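Local structure of (R)-specific secondary-alkylsulfatase (Pseudomonas sp., 4AXH) at residues I558-L572 with K641-S653. The protein hydrolyses (R)-secondary alkyl sulfates to (S)-alcohols with strict inversion of configuration, as a zinc-dependent homodimeric sulfatase of the metallo-beta-lactamase superfamily. Residues are numbered along the deposited sequence; the frame is centred on the assembly and turned at random.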
# COMPACT_ATOMS: atom_id res chain seq x y z
N ILE A 558 -18.82 0.47 -9.07
CA ILE A 558 -18.72 0.12 -7.65
C ILE A 558 -20.13 -0.08 -7.06
O ILE A 558 -20.33 -0.99 -6.26
CB ILE A 558 -17.89 1.24 -6.93
CG1 ILE A 558 -16.39 1.06 -7.18
CG2 ILE A 558 -18.21 1.34 -5.43
CD1 ILE A 558 -15.55 2.31 -7.02
N ARG A 559 -21.09 0.77 -7.45
CA ARG A 559 -22.50 0.72 -7.02
C ARG A 559 -23.25 -0.47 -7.65
O ARG A 559 -24.16 -1.02 -7.03
CB ARG A 559 -23.21 2.04 -7.36
CG ARG A 559 -22.85 3.16 -6.39
CD ARG A 559 -23.73 4.36 -6.58
NE ARG A 559 -25.14 4.00 -6.41
CZ ARG A 559 -26.15 4.72 -6.87
NH1 ARG A 559 -25.92 5.85 -7.52
NH2 ARG A 559 -27.40 4.31 -6.67
N LEU A 560 -22.86 -0.87 -8.88
CA LEU A 560 -23.45 -2.00 -9.59
C LEU A 560 -23.43 -3.28 -8.73
O LEU A 560 -22.39 -3.63 -8.15
CB LEU A 560 -22.74 -2.23 -10.94
CG LEU A 560 -23.30 -3.33 -11.84
CD1 LEU A 560 -24.52 -2.84 -12.58
CD2 LEU A 560 -22.28 -3.78 -12.82
N ASP A 561 -24.60 -3.93 -8.64
CA ASP A 561 -24.82 -5.15 -7.90
C ASP A 561 -24.64 -6.33 -8.83
O ASP A 561 -25.57 -6.71 -9.55
CB ASP A 561 -26.24 -5.16 -7.28
CG ASP A 561 -26.54 -6.28 -6.29
OD1 ASP A 561 -25.69 -7.20 -6.13
OD2 ASP A 561 -27.61 -6.21 -5.63
N THR A 562 -23.44 -6.93 -8.79
CA THR A 562 -23.00 -8.09 -9.57
C THR A 562 -24.04 -9.21 -9.60
O THR A 562 -24.34 -9.73 -10.67
CB THR A 562 -21.63 -8.55 -9.08
OG1 THR A 562 -20.73 -7.45 -9.22
CG2 THR A 562 -21.10 -9.75 -9.83
N ASP A 563 -24.63 -9.56 -8.44
CA ASP A 563 -25.64 -10.62 -8.33
C ASP A 563 -26.89 -10.42 -9.19
O ASP A 563 -27.27 -11.34 -9.93
CB ASP A 563 -25.99 -10.89 -6.87
CG ASP A 563 -24.83 -11.44 -6.07
OD1 ASP A 563 -23.81 -11.85 -6.69
OD2 ASP A 563 -24.95 -11.47 -4.82
N LYS A 564 -27.52 -9.23 -9.12
CA LYS A 564 -28.70 -8.97 -9.94
C LYS A 564 -28.34 -8.62 -11.39
O LYS A 564 -29.09 -8.99 -12.31
CB LYS A 564 -29.72 -8.03 -9.26
CG LYS A 564 -29.20 -6.67 -8.77
CD LYS A 564 -30.18 -5.95 -7.80
CE LYS A 564 -29.85 -4.48 -7.58
NZ LYS A 564 -30.43 -3.92 -6.33
N ALA A 565 -27.16 -8.00 -11.61
CA ALA A 565 -26.66 -7.58 -12.93
C ALA A 565 -26.25 -8.73 -13.85
O ALA A 565 -26.10 -8.51 -15.06
CB ALA A 565 -25.53 -6.57 -12.77
N VAL A 566 -26.07 -9.95 -13.30
CA VAL A 566 -25.71 -11.15 -14.07
C VAL A 566 -26.90 -11.50 -14.98
O VAL A 566 -28.04 -11.57 -14.52
CB VAL A 566 -25.26 -12.34 -13.17
CG1 VAL A 566 -25.32 -13.67 -13.92
CG2 VAL A 566 -23.85 -12.12 -12.63
N GLY A 567 -26.59 -11.65 -16.28
CA GLY A 567 -27.55 -11.95 -17.32
C GLY A 567 -28.23 -10.72 -17.88
O GLY A 567 -29.27 -10.83 -18.54
N HIS A 568 -27.67 -9.53 -17.61
CA HIS A 568 -28.20 -8.26 -18.12
C HIS A 568 -27.16 -7.54 -18.98
O HIS A 568 -27.18 -6.31 -19.08
CB HIS A 568 -28.72 -7.38 -16.96
CG HIS A 568 -29.97 -7.89 -16.32
ND1 HIS A 568 -31.22 -7.41 -16.67
CD2 HIS A 568 -30.12 -8.84 -15.36
CE1 HIS A 568 -32.08 -8.07 -15.92
NE2 HIS A 568 -31.47 -8.94 -15.11
N ASP A 569 -26.25 -8.32 -19.62
CA ASP A 569 -25.18 -7.82 -20.48
C ASP A 569 -25.71 -6.87 -21.51
O ASP A 569 -26.76 -7.12 -22.09
CB ASP A 569 -24.42 -8.98 -21.14
CG ASP A 569 -23.68 -9.92 -20.18
OD1 ASP A 569 -23.95 -9.88 -18.96
OD2 ASP A 569 -22.83 -10.71 -20.66
N MET A 570 -25.01 -5.74 -21.68
CA MET A 570 -25.37 -4.63 -22.56
C MET A 570 -24.19 -3.67 -22.69
O MET A 570 -23.25 -3.74 -21.90
CB MET A 570 -26.57 -3.85 -21.98
CG MET A 570 -26.33 -3.35 -20.57
SD MET A 570 -27.52 -2.15 -19.96
CE MET A 570 -28.62 -3.23 -19.05
N THR A 571 -24.28 -2.75 -23.66
CA THR A 571 -23.29 -1.70 -23.93
C THR A 571 -24.04 -0.39 -24.04
O THR A 571 -25.11 -0.35 -24.64
CB THR A 571 -22.51 -1.98 -25.20
OG1 THR A 571 -23.43 -2.21 -26.27
CG2 THR A 571 -21.56 -3.17 -25.06
N LEU A 572 -23.51 0.66 -23.43
CA LEU A 572 -24.16 1.96 -23.40
C LEU A 572 -23.19 3.07 -23.78
O LEU A 572 -22.25 3.32 -23.03
CB LEU A 572 -24.74 2.26 -21.98
CG LEU A 572 -25.70 1.22 -21.32
CD1 LEU A 572 -24.92 0.14 -20.56
CD2 LEU A 572 -26.65 1.91 -20.35
N LYS A 641 -32.86 -0.16 -22.01
CA LYS A 641 -31.62 -0.56 -21.35
C LYS A 641 -31.04 0.45 -20.34
O LYS A 641 -30.29 0.04 -19.47
CB LYS A 641 -30.54 -1.02 -22.35
CG LYS A 641 -30.95 -2.16 -23.29
CD LYS A 641 -30.51 -3.52 -22.78
CE LYS A 641 -31.03 -4.64 -23.65
NZ LYS A 641 -30.75 -5.97 -23.04
N LEU A 642 -31.40 1.74 -20.44
CA LEU A 642 -30.90 2.73 -19.50
C LEU A 642 -31.54 2.54 -18.14
O LEU A 642 -30.82 2.40 -17.15
CB LEU A 642 -31.06 4.18 -19.99
CG LEU A 642 -30.30 5.24 -19.19
CD1 LEU A 642 -28.80 4.96 -19.19
CD2 LEU A 642 -30.54 6.62 -19.76
N GLY A 643 -32.87 2.50 -18.12
CA GLY A 643 -33.65 2.30 -16.90
C GLY A 643 -33.31 0.98 -16.23
O GLY A 643 -33.28 0.90 -15.00
N GLU A 644 -33.04 -0.04 -17.07
CA GLU A 644 -32.62 -1.39 -16.70
C GLU A 644 -31.28 -1.28 -15.95
O GLU A 644 -31.16 -1.79 -14.83
CB GLU A 644 -32.46 -2.26 -17.98
CG GLU A 644 -32.11 -3.72 -17.74
CD GLU A 644 -31.97 -4.61 -18.97
OE1 GLU A 644 -32.37 -4.19 -20.08
OE2 GLU A 644 -31.46 -5.75 -18.82
N PHE A 645 -30.31 -0.58 -16.57
CA PHE A 645 -28.99 -0.36 -16.00
C PHE A 645 -29.05 0.31 -14.63
O PHE A 645 -28.45 -0.21 -13.69
CB PHE A 645 -28.08 0.41 -16.99
CG PHE A 645 -26.83 0.98 -16.39
CD1 PHE A 645 -25.88 0.15 -15.80
CD2 PHE A 645 -26.59 2.35 -16.42
CE1 PHE A 645 -24.72 0.69 -15.22
CE2 PHE A 645 -25.43 2.88 -15.85
CZ PHE A 645 -24.51 2.05 -15.25
N PHE A 646 -29.83 1.39 -14.50
CA PHE A 646 -30.02 2.14 -13.26
C PHE A 646 -30.72 1.35 -12.15
O PHE A 646 -30.58 1.69 -10.97
CB PHE A 646 -30.74 3.47 -13.55
CG PHE A 646 -29.81 4.52 -14.09
CD1 PHE A 646 -29.37 4.47 -15.41
CD2 PHE A 646 -29.30 5.51 -13.27
CE1 PHE A 646 -28.47 5.42 -15.90
CE2 PHE A 646 -28.41 6.47 -13.77
CZ PHE A 646 -28.00 6.41 -15.08
N GLY A 647 -31.46 0.31 -12.54
CA GLY A 647 -32.18 -0.57 -11.62
C GLY A 647 -31.28 -1.58 -10.94
O GLY A 647 -31.67 -2.20 -9.95
N LEU A 648 -30.06 -1.73 -11.47
CA LEU A 648 -29.03 -2.66 -11.00
C LEU A 648 -28.02 -1.99 -10.06
O LEU A 648 -27.07 -2.64 -9.61
CB LEU A 648 -28.31 -3.28 -12.21
CG LEU A 648 -29.19 -4.09 -13.15
CD1 LEU A 648 -28.49 -4.33 -14.47
CD2 LEU A 648 -29.64 -5.39 -12.50
N LEU A 649 -28.23 -0.71 -9.75
CA LEU A 649 -27.37 0.12 -8.93
C LEU A 649 -27.78 0.10 -7.46
O LEU A 649 -28.89 0.50 -7.13
CB LEU A 649 -27.47 1.55 -9.46
CG LEU A 649 -26.35 2.09 -10.34
CD1 LEU A 649 -25.72 1.01 -11.23
CD2 LEU A 649 -26.84 3.27 -11.14
N ASP A 650 -26.87 -0.34 -6.57
CA ASP A 650 -27.08 -0.33 -5.11
C ASP A 650 -26.92 1.11 -4.56
O ASP A 650 -26.42 2.00 -5.27
CB ASP A 650 -26.05 -1.21 -4.37
CG ASP A 650 -26.16 -2.73 -4.52
OD1 ASP A 650 -27.27 -3.28 -4.29
OD2 ASP A 650 -25.10 -3.38 -4.74
N SER A 651 -27.30 1.33 -3.30
CA SER A 651 -27.13 2.60 -2.58
C SER A 651 -26.47 2.35 -1.22
O SER A 651 -26.83 1.39 -0.52
CB SER A 651 -28.45 3.35 -2.45
OG SER A 651 -28.58 4.34 -3.47
N PHE A 652 -25.46 3.15 -0.88
CA PHE A 652 -24.70 2.94 0.35
C PHE A 652 -25.04 3.94 1.42
O PHE A 652 -25.14 5.13 1.13
CB PHE A 652 -23.19 2.97 0.10
CG PHE A 652 -22.66 2.12 -1.03
CD1 PHE A 652 -22.72 0.73 -0.98
CD2 PHE A 652 -22.06 2.71 -2.14
CE1 PHE A 652 -22.23 -0.06 -2.04
CE2 PHE A 652 -21.57 1.92 -3.19
CZ PHE A 652 -21.66 0.55 -3.13
N SER A 653 -25.18 3.45 2.65
CA SER A 653 -25.45 4.30 3.82
C SER A 653 -24.19 4.33 4.72
O SER A 653 -23.71 3.26 5.11
CB SER A 653 -26.67 3.80 4.59
OG SER A 653 -27.12 4.77 5.52
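Arg559 reaches Asp650 by starting with CG anti to its own carbonyl carbon (chi1 -77°) and bending at chi3 (58°), which turns the guanidinium edge toward the Asp650 backbone. NE and NH2 both grip Asp650 O, NE at 2.6 Å and nearly straight out from the carbonyl, NH2 at 2.9 Å from above its plane. Leu649 CB lies over one guanidinium face, and CG of the arginine rests near Phe652 CE2. The backbones are bonded directly as well: Asp650 N donates to Arg559 O and Asp561 N to Leu648 O (3.0 Å), a single beta bridge centred on Leu560 and Leu649. Just beyond it, Leu648 packs CD1 on Ala565 and His568 CB, while CD2 meets Lys564 O at 3.6 Å.

At the other end, Glu644, its CG anti to its backbone N, runs extended from helix 641-646 to the His568 ring. His568 ND1 donates to Glu644 OE2 at 2.7 Å, on the anti side of the carboxylate, with ring and carboxylate planes 78° apart. Met570 CE lies alongside Glu644 CD, and Leu572 CD2 touches both Leu642 CD1 and Phe645 CB. The last helix of the C-terminal, SCP2-like domain is thus packed on the start of strand 570-576, and the tail beyond it on the end of helix 549-559. Asn385 of the second subunit hydrogen-bonds Ile558 O, putting this junction at the dimer interface.

Asp561 OD2 and Asp650 OD1 sit 3.2 Å apart; Lys564 NZ, in long salt bridges to both, would partly offset the two negative charges.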